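Local atomic coordinates of L-lysine 6-monooxygenase (Pseudomonas syringae pv. tomato, PDB entry 5CQF), a protein that probably hydroxylates the side-chain amine of L-lysine with the help of FAD and NADPH, a step of siderophore biosynthesis. Residues V220-L223 with V224-P228; Q271-L274 with D275-R278; Y298-I302 with A303-R307; G398-E401 with R402-G405. All coordinates share one frame; numbering follows the deposited sequence.

How the contacts relate
The four contacts form two pairs at separate places in the chain. Contacts 1 and 3 have centres 13 Å apart and meet directly: Arg307 NH1 lies 3.0 Å from Val224 O, so the salt-bridged arginine of one turn reaches the end of the other helix. Contacts 2 and 4, with centres 12 Å apart, are tied by a salt bridge of 3.1 Å between Arg278 NE and Glu401 OE2, beside which Leu274 packs on the backbone of Glu401. Between the pairs the centres stand 34 to 42 Å apart. Contacts 1 and 3 belong with the sheet of strand 206-210, probably the NADP(H)-binding one; contact 4 follows strand 393-396 of the sheet that probably binds FAD.

Contact 1 (V220-L223 with V224-P228); sequences VLEL and VSRDP
Backbone bonds link residues four apart where the end of helix 214-226 passes from Val220-Leu223 into Val224-Pro228, whose last two residues are loop. Val224 N donates to Val220 O at 3.0 Å and almost straight, 174° at the hydrogen, whereas the next bond, from Ser225 N to Leu221 O, is bent to 134°. At Arg226 the pattern changes: its N has a weak bond to Glu222 O and a second, of 3.2 Å, to Leu223 O, a shift from four-residue to three-residue spacing. Leu221 O has a second donor as well. The side chain of Ser225 folds back along its own helix, OG anti to the carbonyl carbon, and OG reaches Leu221 O at 2.7 Å from the face opposite to that used by Ser225 N. This helix is the crossover of a beta-alpha-beta unit between strands 206-210 and 231-235, and follows a glycine-rich turn consistent with a Rossmann-type dinucleotide site. Val220 and Leu223 pack on strand 206-210, while Leu221 and Ser225 meet Leu296 of helix 287-302. On another side, Glu222 bends at its second torsion to send OE2 to Arg226 NE, a salt bridge of 2.6 Å. The carboxylate oxygen lies in the guanidinium plane, at its edge, although the two flat groups are turned 72° against each other. OE2 meets NE nearly along its own C-O bond, while Arg226 NH1 stays 3.9 Å from Glu222 OE2.

Contact 2 (Q271-L274 with D275-R278); sequences QRFL and DWSR
Arg278 folds back over the preceding turn of helix 267-280, and its side chain can be followed along Leu274. CB lies 3.2 Å from Leu274 O, the same carbonyl that accepts the bond from Arg278 N, at 2.7 Å. CG and CD stay beside that oxygen, CD at 3.3 Å, as the chain bends at chi2 (149°). Farther out, NE turns from Leu274 to Glu401, with which it makes a salt bridge, and CZ passes near both CB and CD1 of Leu274. At the tip, NH1 approaches Leu274 CB, while NH2 lies 3.9 Å from Leu274 CD1. That methyl group sits over one face of the guanidinium, offset toward its rim, so the flat charged group rests on an apolar branch while its NE is engaged with a carboxylate. On another side of the helix, Phe273 CE1 meets Trp276 CZ3 at 4.2 Å; the ring planes are inclined at 48° with centroids 5.9 Å apart, an oblique aromatic pair. Phe273 CE2 also touches Ser277 CB, and Phe273 O lies at the edge of the indole. These aromatics join an interface: Phe273 meets Phe334, and Trp276 meets Tyr313, of the second subunit, both edge-to-face. Within its own chain, helix 267-280 packs against helix 255-264, where Phe273 rests on Tyr261 and Leu274 on Phe262, while Arg278 reaches toward helix 401-404.

Contact 3 (Y298-I302 with A303-R307); sequences YEDSI and AGRTR
Asp300 OD2 draws in two arginines from the residues that follow its helix. Arg307 NE bonds to it at 2.6 Å, meeting the oxygen nearly along its C-O axis, and Arg307 NH1 adds a weak bond to the same atom. Arg305 NH1 completes the salt-bridge network from 3.0 Å. The carboxylate is turned 38° against the Arg307 guanidinium and 57° against that of Arg305. Both arginine chains bend at the third torsion, which helps bring their guanidinium groups back to the aspartate; the two positive groups would be expected to favour its charged form. Arg307 also donates to Val224 O and Ile230 O, tying this turn to the neighbouring beta-alpha-beta unit. The backbone reverses through a Schellman motif at the end of helix 287-302. Gly304 has positive phi, and Gly304 N and Arg305 N reach back to Ser301 O and Asp300 O through weak bonds of 3.3 and 3.4 Å. From there the chain leads into strand 308-311, outermost within this chain in its parallel sheet. Inside the last turn, Ser301 OG bonds to Tyr298 O at 2.6 Å. Arg305 O also approaches Ser301 CA at 3.3 Å, a CA-H...O contact, and Asp300 CA lies over one face of the Arg305 guanidinium. Farther out, Ser301 CB lies loosely near Thr306 CG2, and Ser301 and Ile302 pack on Arg98 of the third subunit.

Contact 4 (G398-E401 with R402-G405); sequences GLSE and RSHG
Ser400 places OG between its backbone N and carbonyl carbon (chi1 61°), within 3.3 Å of Ser403 N, which donates to it. In His404, CG lies anti to the carbonyl carbon (chi1 -52°), a torsion that swings the imidazole back toward Gly398 and Leu399. His404 CB rests 3.7 Å from Leu399 CD2, the side chains crossing at about a right angle, while Ser400 N lies at the ring's edge. A water in the imidazole plane links His404 NE2 to Gly398 O, to which it donates at 2.8 Å; on the other nitrogen, ND1 is hydrogen-bonded to His263. The second water joins three side chains, donating to Ser403 OG, accepting from Arg402 NH1 and meeting Ser400 OG at 2.8 Å. Arg402 NH2, in turn, forms a salt bridge with Asp373. Along the backbone, His404 N bonds to Ser400 O at 2.8 Å, and Gly405 N to Glu401 O at 2.9 Å, the latter donor above the carbonyl plane. Gly405 then leaves the helix with positive phi. The arrangement is that of a serine N-cap on the short helix 401-404, following strand 393-396 of a parallel sheet.

Contact 1 (V220-L223 with V224-P228)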
loop_
_atom_site.group_PDB
_atom_site.type_symbol
_atom_site.label_atom_id
_atom_site.label_comp_id
_atom_site.label_asym_id
_atom_site.label_seq_id
_atom_site.Cartn_x
_atom_site.Cartn_y
_atom_site.Cartn_z
ATOM N N VAL A 220 -0.207 -17.237 -17.940
ATOM C CA VAL A 220 -0.902 -16.252 -18.718
ATOM C C VAL A 220 -0.076 -14.995 -18.787
ATOM O O VAL A 220 0.147 -14.455 -19.869
ATOM C CB VAL A 220 -2.301 -15.960 -18.159
ATOM C CG1 VAL A 220 -2.944 -14.779 -18.869
ATOM C CG2 VAL A 220 -3.187 -17.185 -18.325
ATOM N N LEU A 221 0.375 -14.531 -17.639
ATOM C CA LEU A 221 1.155 -13.299 -17.588
ATOM C C LEU A 221 2.392 -13.386 -18.451
ATOM O O LEU A 221 2.728 -12.433 -19.165
ATOM C CB LEU A 221 1.547 -12.969 -16.156
ATOM C CG LEU A 221 2.327 -11.668 -15.893
ATOM C CD1 LEU A 221 1.542 -10.445 -16.317
ATOM C CD2 LEU A 221 2.620 -11.572 -14.403
ATOM N N GLU A 222 3.066 -14.523 -18.404
ATOM C CA GLU A 222 4.317 -14.651 -19.100
ATOM C C GLU A 222 4.047 -14.654 -20.605
ATOM O O GLU A 222 4.792 -14.028 -21.394
ATOM C CB GLU A 222 5.070 -15.889 -18.645
ATOM C CG GLU A 222 6.316 -16.223 -19.474
ATOM C CD GLU A 222 7.503 -15.284 -19.262
ATOM O OE1 GLU A 222 7.615 -14.675 -18.175
ATOM O OE2 GLU A 222 8.348 -15.190 -20.189
ATOM N N LEU A 223 2.966 -15.311 -21.016
ATOM C CA LEU A 223 2.640 -15.338 -22.434
ATOM C C LEU A 223 2.296 -13.944 -22.964
ATOM O O LEU A 223 2.876 -13.517 -23.964
ATOM C CB LEU A 223 1.505 -16.286 -22.725
ATOM C CG LEU A 223 1.790 -17.754 -22.465
ATOM C CD1 LEU A 223 0.494 -18.512 -22.676
ATOM C CD2 LEU A 223 2.899 -18.304 -23.376
ATOM N N VAL A 224 1.353 -13.237 -22.332
ATOM C CA VAL A 224 1.011 -11.904 -22.822
ATOM C C VAL A 224 2.178 -10.930 -22.612
ATOM O O VAL A 224 2.213 -9.893 -23.241
ATOM C CB VAL A 224 -0.263 -11.302 -22.186
ATOM C CG1 VAL A 224 -1.485 -12.144 -22.491
ATOM C CG2 VAL A 224 -0.098 -11.109 -20.684
ATOM N N SER A 225 3.130 -11.256 -21.748
ATOM C CA SER A 225 4.327 -10.422 -21.598
ATOM C C SER A 225 5.335 -10.600 -22.715
ATOM O O SER A 225 6.067 -9.694 -23.010
ATOM C CB SER A 225 5.055 -10.703 -20.280
ATOM O OG SER A 225 4.293 -10.237 -19.207
ATOM N N ARG A 226 5.418 -11.772 -23.299
ATOM C CA ARG A 226 6.543 -12.064 -24.165
ATOM C C ARG A 226 6.356 -11.526 -25.561
ATOM O O ARG A 226 7.317 -11.405 -26.280
ATOM C CB ARG A 226 6.764 -13.563 -24.254
ATOM C CG ARG A 226 7.382 -14.152 -23.013
ATOM C CD ARG A 226 8.879 -14.342 -23.141
ATOM N NE ARG A 226 9.238 -15.645 -22.581
ATOM C CZ ARG A 226 9.741 -16.664 -23.273
ATOM N NH1 ARG A 226 10.019 -17.792 -22.634
ATOM N NH2 ARG A 226 9.990 -16.571 -24.584
ATOM N N ASP A 227 5.124 -11.232 -25.953
ATOM C CA ASP A 227 4.829 -10.981 -27.354
ATOM C C ASP A 227 3.495 -10.264 -27.437
ATOM O O ASP A 227 2.489 -10.785 -26.983
ATOM C CB ASP A 227 4.765 -12.319 -28.090
ATOM C CG ASP A 227 4.486 -12.175 -29.577
ATOM O OD1 ASP A 227 3.890 -11.149 -29.983
ATOM O OD2 ASP A 227 4.849 -13.111 -30.342
ATOM N N PRO A 228 3.472 -9.078 -28.043
ATOM C CA PRO A 228 2.250 -8.269 -27.980
ATOM C C PRO A 228 1.081 -8.733 -28.861
ATOM O O PRO A 228 -0.029 -8.187 -28.788
ATOM C CB PRO A 228 2.727 -6.866 -28.426
ATOM C CG PRO A 228 4.215 -6.951 -28.518
ATOM C CD PRO A 228 4.535 -8.386 -28.796
#

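Contact 2 (Q271-L274 with D275-R278)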
loop_
_atom_site.group_PDB
_atom_site.type_symbol
_atom_site.label_atom_id
_atom_site.label_comp_id
_atom_site.label_asym_id
_atom_site.label_seq_id
_atom_site.Cartn_x
_atom_site.Cartn_y
_atom_site.Cartn_z
ATOM N N GLN A 271 -13.993 -37.028 5.942
ATOM C CA GLN A 271 -14.597 -37.073 4.614
ATOM C C GLN A 271 -15.684 -36.003 4.456
ATOM O O GLN A 271 -15.736 -35.323 3.416
ATOM C CB GLN A 271 -15.182 -38.459 4.304
ATOM C CG GLN A 271 -15.604 -38.615 2.839
ATOM C CD GLN A 271 -14.460 -38.296 1.870
ATOM O OE1 GLN A 271 -14.510 -37.291 1.126
ATOM N NE2 GLN A 271 -13.395 -39.125 1.908
ATOM N N ARG A 272 -16.533 -35.845 5.480
ATOM C CA ARG A 272 -17.492 -34.736 5.496
ATOM C C ARG A 272 -16.785 -33.380 5.391
ATOM O O ARG A 272 -17.267 -32.481 4.703
ATOM C CB ARG A 272 -18.370 -34.761 6.751
ATOM C CG ARG A 272 -19.376 -35.907 6.785
ATOM C CD ARG A 272 -20.535 -35.632 7.746
ATOM N NE ARG A 272 -20.160 -35.489 9.168
ATOM C CZ ARG A 272 -19.795 -36.490 9.985
ATOM N NH1 ARG A 272 -19.497 -36.231 11.258
ATOM N NH2 ARG A 272 -19.693 -37.745 9.545
ATOM N N PHE A 273 -15.642 -33.245 6.070
ATOM C CA PHE A 273 -14.857 -32.014 6.006
ATOM C C PHE A 273 -14.297 -31.773 4.624
ATOM O O PHE A 273 -14.408 -30.676 4.139
ATOM C CB PHE A 273 -13.747 -32.025 7.027
ATOM C CG PHE A 273 -12.881 -30.795 7.003
ATOM C CD1 PHE A 273 -13.243 -29.651 7.717
ATOM C CD2 PHE A 273 -11.693 -30.770 6.268
ATOM C CE1 PHE A 273 -12.424 -28.516 7.709
ATOM C CE2 PHE A 273 -10.879 -29.632 6.266
ATOM C CZ PHE A 273 -11.244 -28.509 6.985
ATOM N N LEU A 274 -13.737 -32.795 3.981
ATOM C CA LEU A 274 -13.191 -32.636 2.648
ATOM C C LEU A 274 -14.261 -32.365 1.593
ATOM O O LEU A 274 -14.034 -31.614 0.649
ATOM C CB LEU A 274 -12.382 -33.856 2.233
ATOM C CG LEU A 274 -11.080 -34.107 2.994
ATOM C CD1 LEU A 274 -10.447 -35.435 2.555
ATOM C CD2 LEU A 274 -10.119 -32.952 2.798
ATOM N N ASP A 275 -15.427 -32.981 1.741
ATOM C CA ASP A 275 -16.536 -32.678 0.830
ATOM C C ASP A 275 -16.975 -31.218 0.913
ATOM O O ASP A 275 -17.177 -30.591 -0.124
ATOM C CB ASP A 275 -17.723 -33.622 1.061
ATOM C CG ASP A 275 -17.402 -35.058 0.670
ATOM O OD1 ASP A 275 -16.345 -35.285 0.007
ATOM O OD2 ASP A 275 -18.194 -35.955 1.052
ATOM N N TRP A 276 -17.108 -30.688 2.128
ATOM C CA TRP A 276 -17.320 -29.255 2.302
ATOM C C TRP A 276 -16.113 -28.485 1.739
ATOM O O TRP A 276 -16.263 -27.638 0.871
ATOM C CB TRP A 276 -17.570 -28.868 3.781
ATOM C CG TRP A 276 -17.558 -27.350 3.990
ATOM C CD1 TRP A 276 -18.599 -26.465 3.791
ATOM C CD2 TRP A 276 -16.435 -26.560 4.379
ATOM N NE1 TRP A 276 -18.180 -25.177 4.040
ATOM C CE2 TRP A 276 -16.855 -25.211 4.398
ATOM C CE3 TRP A 276 -15.104 -26.865 4.714
ATOM C CZ2 TRP A 276 -15.993 -24.171 4.745
ATOM C CZ3 TRP A 276 -14.254 -25.839 5.050
ATOM C CH2 TRP A 276 -14.696 -24.503 5.063
ATOM N N SER A 277 -14.921 -28.815 2.221
ATOM C CA SER A 277 -13.685 -28.140 1.809
ATOM C C SER A 277 -13.483 -28.063 0.275
ATOM O O SER A 277 -13.131 -27.001 -0.278
ATOM C CB SER A 277 -12.489 -28.817 2.477
ATOM O OG SER A 277 -11.278 -28.312 1.968
ATOM N N ARG A 278 -13.730 -29.176 -0.399
ATOM C CA ARG A 278 -13.620 -29.232 -1.863
ATOM C C ARG A 278 -14.661 -28.381 -2.605
ATOM O O ARG A 278 -14.368 -27.837 -3.668
ATOM C CB ARG A 278 -13.650 -30.685 -2.358
ATOM C CG ARG A 278 -12.286 -31.337 -2.220
ATOM C CD ARG A 278 -12.343 -32.827 -1.971
ATOM N NE ARG A 278 -10.996 -33.349 -1.725
ATOM C CZ ARG A 278 -10.724 -34.617 -1.431
ATOM N NH1 ARG A 278 -11.722 -35.500 -1.337
ATOM N NH2 ARG A 278 -9.458 -35.009 -1.231
#

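Contact 3 (Y298-I302 with A303-R307)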
loop_
_atom_site.group_PDB
_atom_site.type_symbol
_atom_site.label_atom_id
_atom_site.label_comp_id
_atom_site.label_asym_id
_atom_site.label_seq_id
_atom_site.Cartn_x
_atom_site.Cartn_y
_atom_site.Cartn_z
ATOM N N TYR A 298 -5.146 -4.343 -18.687
ATOM C CA TYR A 298 -5.774 -3.017 -18.737
ATOM C C TYR A 298 -4.989 -2.037 -19.622
ATOM O O TYR A 298 -5.575 -1.353 -20.432
ATOM C CB TYR A 298 -5.897 -2.416 -17.332
ATOM C CG TYR A 298 -6.603 -1.089 -17.318
ATOM C CD1 TYR A 298 -5.919 0.097 -17.567
ATOM C CD2 TYR A 298 -7.954 -1.015 -17.042
ATOM C CE1 TYR A 298 -6.573 1.314 -17.553
ATOM C CE2 TYR A 298 -8.624 0.205 -17.036
ATOM C CZ TYR A 298 -7.930 1.376 -17.284
ATOM O OH TYR A 298 -8.627 2.584 -17.291
ATOM N N GLU A 299 -3.681 -1.937 -19.412
ATOM C CA GLU A 299 -2.832 -1.057 -20.235
ATOM C C GLU A 299 -2.935 -1.424 -21.710
ATOM O O GLU A 299 -3.182 -0.561 -22.543
ATOM C CB GLU A 299 -1.371 -1.109 -19.780
ATOM C CG GLU A 299 -1.119 -0.445 -18.438
ATOM C CD GLU A 299 -1.572 1.017 -18.369
ATOM O OE1 GLU A 299 -1.083 1.847 -19.158
ATOM O OE2 GLU A 299 -2.399 1.328 -17.492
ATOM N N ASP A 300 -2.824 -2.712 -22.025
ATOM C CA ASP A 300 -3.070 -3.202 -23.380
ATOM C C ASP A 300 -4.365 -2.684 -23.996
ATOM O O ASP A 300 -4.397 -2.353 -25.176
ATOM C CB ASP A 300 -3.172 -4.717 -23.370
ATOM C CG ASP A 300 -1.896 -5.405 -23.758
ATOM O OD1 ASP A 300 -0.779 -4.961 -23.380
ATOM O OD2 ASP A 300 -2.057 -6.438 -24.431
ATOM N N SER A 301 -5.438 -2.650 -23.213
ATOM C CA SER A 301 -6.767 -2.271 -23.727
ATOM C C SER A 301 -6.882 -0.794 -24.050
ATOM O O SER A 301 -7.805 -0.382 -24.707
ATOM C CB SER A 301 -7.850 -2.583 -22.698
ATOM O OG SER A 301 -7.827 -1.603 -21.655
ATOM N N ILE A 302 -5.982 0.024 -23.531
ATOM C CA ILE A 302 -6.023 1.448 -23.831
ATOM C C ILE A 302 -5.756 1.656 -25.315
ATOM O O ILE A 302 -6.392 2.481 -25.930
ATOM C CB ILE A 302 -5.002 2.202 -22.979
ATOM C CG1 ILE A 302 -5.415 2.123 -21.512
ATOM C CG2 ILE A 302 -4.912 3.638 -23.419
ATOM C CD1 ILE A 302 -4.288 2.443 -20.545
ATOM N N ALA A 303 -4.828 0.882 -25.863
ATOM C CA ALA A 303 -4.482 0.896 -27.279
ATOM C C ALA A 303 -5.378 0.049 -28.188
ATOM O O ALA A 303 -5.148 0.014 -29.392
ATOM C CB ALA A 303 -3.038 0.433 -27.453
ATOM N N GLY A 304 -6.369 -0.638 -27.624
ATOM C CA GLY A 304 -7.379 -1.363 -28.392
ATOM C C GLY A 304 -7.214 -2.865 -28.357
ATOM O O GLY A 304 -8.144 -3.607 -28.694
ATOM N N ARG A 305 -6.031 -3.333 -27.978
ATOM C CA ARG A 305 -5.794 -4.764 -27.879
ATOM C C ARG A 305 -6.528 -5.342 -26.688
ATOM O O ARG A 305 -6.223 -5.000 -25.563
ATOM C CB ARG A 305 -4.299 -5.042 -27.750
ATOM C CG ARG A 305 -3.560 -4.861 -29.060
ATOM C CD ARG A 305 -2.055 -4.897 -28.890
ATOM N NE ARG A 305 -1.604 -3.757 -28.093
ATOM C CZ ARG A 305 -0.873 -3.835 -26.980
ATOM N NH1 ARG A 305 -0.455 -5.012 -26.514
ATOM N NH2 ARG A 305 -0.536 -2.717 -26.341
ATOM N N THR A 306 -7.507 -6.197 -26.930
ATOM C CA THR A 306 -8.095 -7.009 -25.859
ATOM C C THR A 306 -7.667 -8.454 -26.117
ATOM O O THR A 306 -8.175 -9.096 -27.020
ATOM C CB THR A 306 -9.631 -6.852 -25.810
ATOM O OG1 THR A 306 -10.183 -7.014 -27.130
ATOM C CG2 THR A 306 -10.025 -5.441 -25.255
ATOM N N ARG A 307 -6.692 -8.941 -25.344
ATOM C CA ARG A 307 -5.932 -10.149 -25.707
ATOM C C ARG A 307 -6.046 -11.325 -24.737
ATOM O O ARG A 307 -5.432 -12.370 -24.969
ATOM C CB ARG A 307 -4.455 -9.805 -25.808
ATOM C CG ARG A 307 -4.125 -8.902 -26.958
ATOM C CD ARG A 307 -2.632 -8.846 -27.211
ATOM N NE ARG A 307 -1.785 -8.337 -26.111
ATOM C CZ ARG A 307 -0.804 -9.016 -25.509
ATOM N NH1 ARG A 307 -0.059 -8.413 -24.595
ATOM N NH2 ARG A 307 -0.549 -10.289 -25.811
#

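Contact 4 (G398-E401 with R402-G405)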
loop_
_atom_site.group_PDB
_atom_site.type_symbol
_atom_site.label_atom_id
_atom_site.label_comp_id
_atom_site.label_asym_id
_atom_site.label_seq_id
_atom_site.Cartn_x
_atom_site.Cartn_y
_atom_site.Cartn_z
ATOM N N GLY A 398 5.362 -33.830 3.404
ATOM C CA GLY A 398 4.504 -32.947 2.602
ATOM C C GLY A 398 3.090 -32.942 3.153
ATOM O O GLY A 398 2.752 -33.738 4.031
ATOM N N LEU A 399 2.286 -32.013 2.659
ATOM C CA LEU A 399 0.868 -31.982 2.947
ATOM C C LEU A 399 0.076 -32.674 1.840
ATOM O O LEU A 399 0.580 -32.888 0.744
ATOM C CB LEU A 399 0.401 -30.542 3.112
ATOM C CG LEU A 399 0.888 -29.889 4.416
ATOM C CD1 LEU A 399 0.572 -28.406 4.424
ATOM C CD2 LEU A 399 0.248 -30.550 5.626
ATOM N N SER A 400 -1.156 -33.051 2.174
ATOM C CA SER A 400 -2.173 -33.533 1.215
ATOM C C SER A 400 -3.549 -33.343 1.832
ATOM O O SER A 400 -3.696 -33.370 3.067
ATOM C CB SER A 400 -1.992 -35.013 0.880
ATOM O OG SER A 400 -2.111 -35.830 2.021
ATOM N N GLU A 401 -4.549 -33.149 0.984
ATOM C CA GLU A 401 -5.918 -33.074 1.451
ATOM C C GLU A 401 -6.320 -34.362 2.198
ATOM O O GLU A 401 -6.925 -34.299 3.263
ATOM C CB GLU A 401 -6.875 -32.737 0.281
ATOM C CG GLU A 401 -6.611 -31.319 -0.234
ATOM C CD GLU A 401 -7.698 -30.722 -1.133
ATOM O OE1 GLU A 401 -7.753 -29.470 -1.231
ATOM O OE2 GLU A 401 -8.478 -31.472 -1.746
ATOM N N ARG A 402 -5.938 -35.516 1.664
ATOM C CA ARG A 402 -6.461 -36.806 2.146
ATOM C C ARG A 402 -5.906 -37.143 3.543
ATOM O O ARG A 402 -6.607 -37.710 4.363
ATOM C CB ARG A 402 -6.184 -37.943 1.130
ATOM C CG ARG A 402 -4.687 -38.238 0.904
ATOM C CD ARG A 402 -4.416 -39.392 -0.059
ATOM N NE ARG A 402 -4.820 -40.674 0.500
ATOM C CZ ARG A 402 -4.136 -41.336 1.427
ATOM N NH1 ARG A 402 -2.989 -40.859 1.906
ATOM N NH2 ARG A 402 -4.586 -42.494 1.876
ATOM N N SER A 403 -4.649 -36.796 3.811
ATOM C CA SER A 403 -4.033 -37.091 5.107
ATOM C C SER A 403 -4.089 -35.907 6.067
ATOM O O SER A 403 -4.126 -36.100 7.273
ATOM C CB SER A 403 -2.580 -37.519 4.911
ATOM O OG SER A 403 -2.494 -38.757 4.236
ATOM N N HIS A 404 -4.035 -34.675 5.553
ATOM C CA HIS A 404 -3.857 -33.521 6.434
ATOM C C HIS A 404 -4.862 -32.399 6.248
ATOM O O HIS A 404 -4.788 -31.404 6.946
ATOM C CB HIS A 404 -2.439 -32.975 6.295
ATOM C CG HIS A 404 -1.385 -34.018 6.456
ATOM N ND1 HIS A 404 -1.050 -34.546 7.679
ATOM C CD2 HIS A 404 -0.599 -34.646 5.552
ATOM C CE1 HIS A 404 -0.109 -35.463 7.529
ATOM N NE2 HIS A 404 0.200 -35.533 6.248
ATOM N N GLY A 405 -5.809 -32.549 5.325
ATOM C CA GLY A 405 -6.819 -31.522 5.114
ATOM C C GLY A 405 -6.383 -30.306 4.306
ATOM O O GLY A 405 -7.201 -29.422 4.029
HETATM O O HOH W 1 2.384 -36.458 4.502
HETATM O O HOH W 2 -1.397 -38.531 1.814
#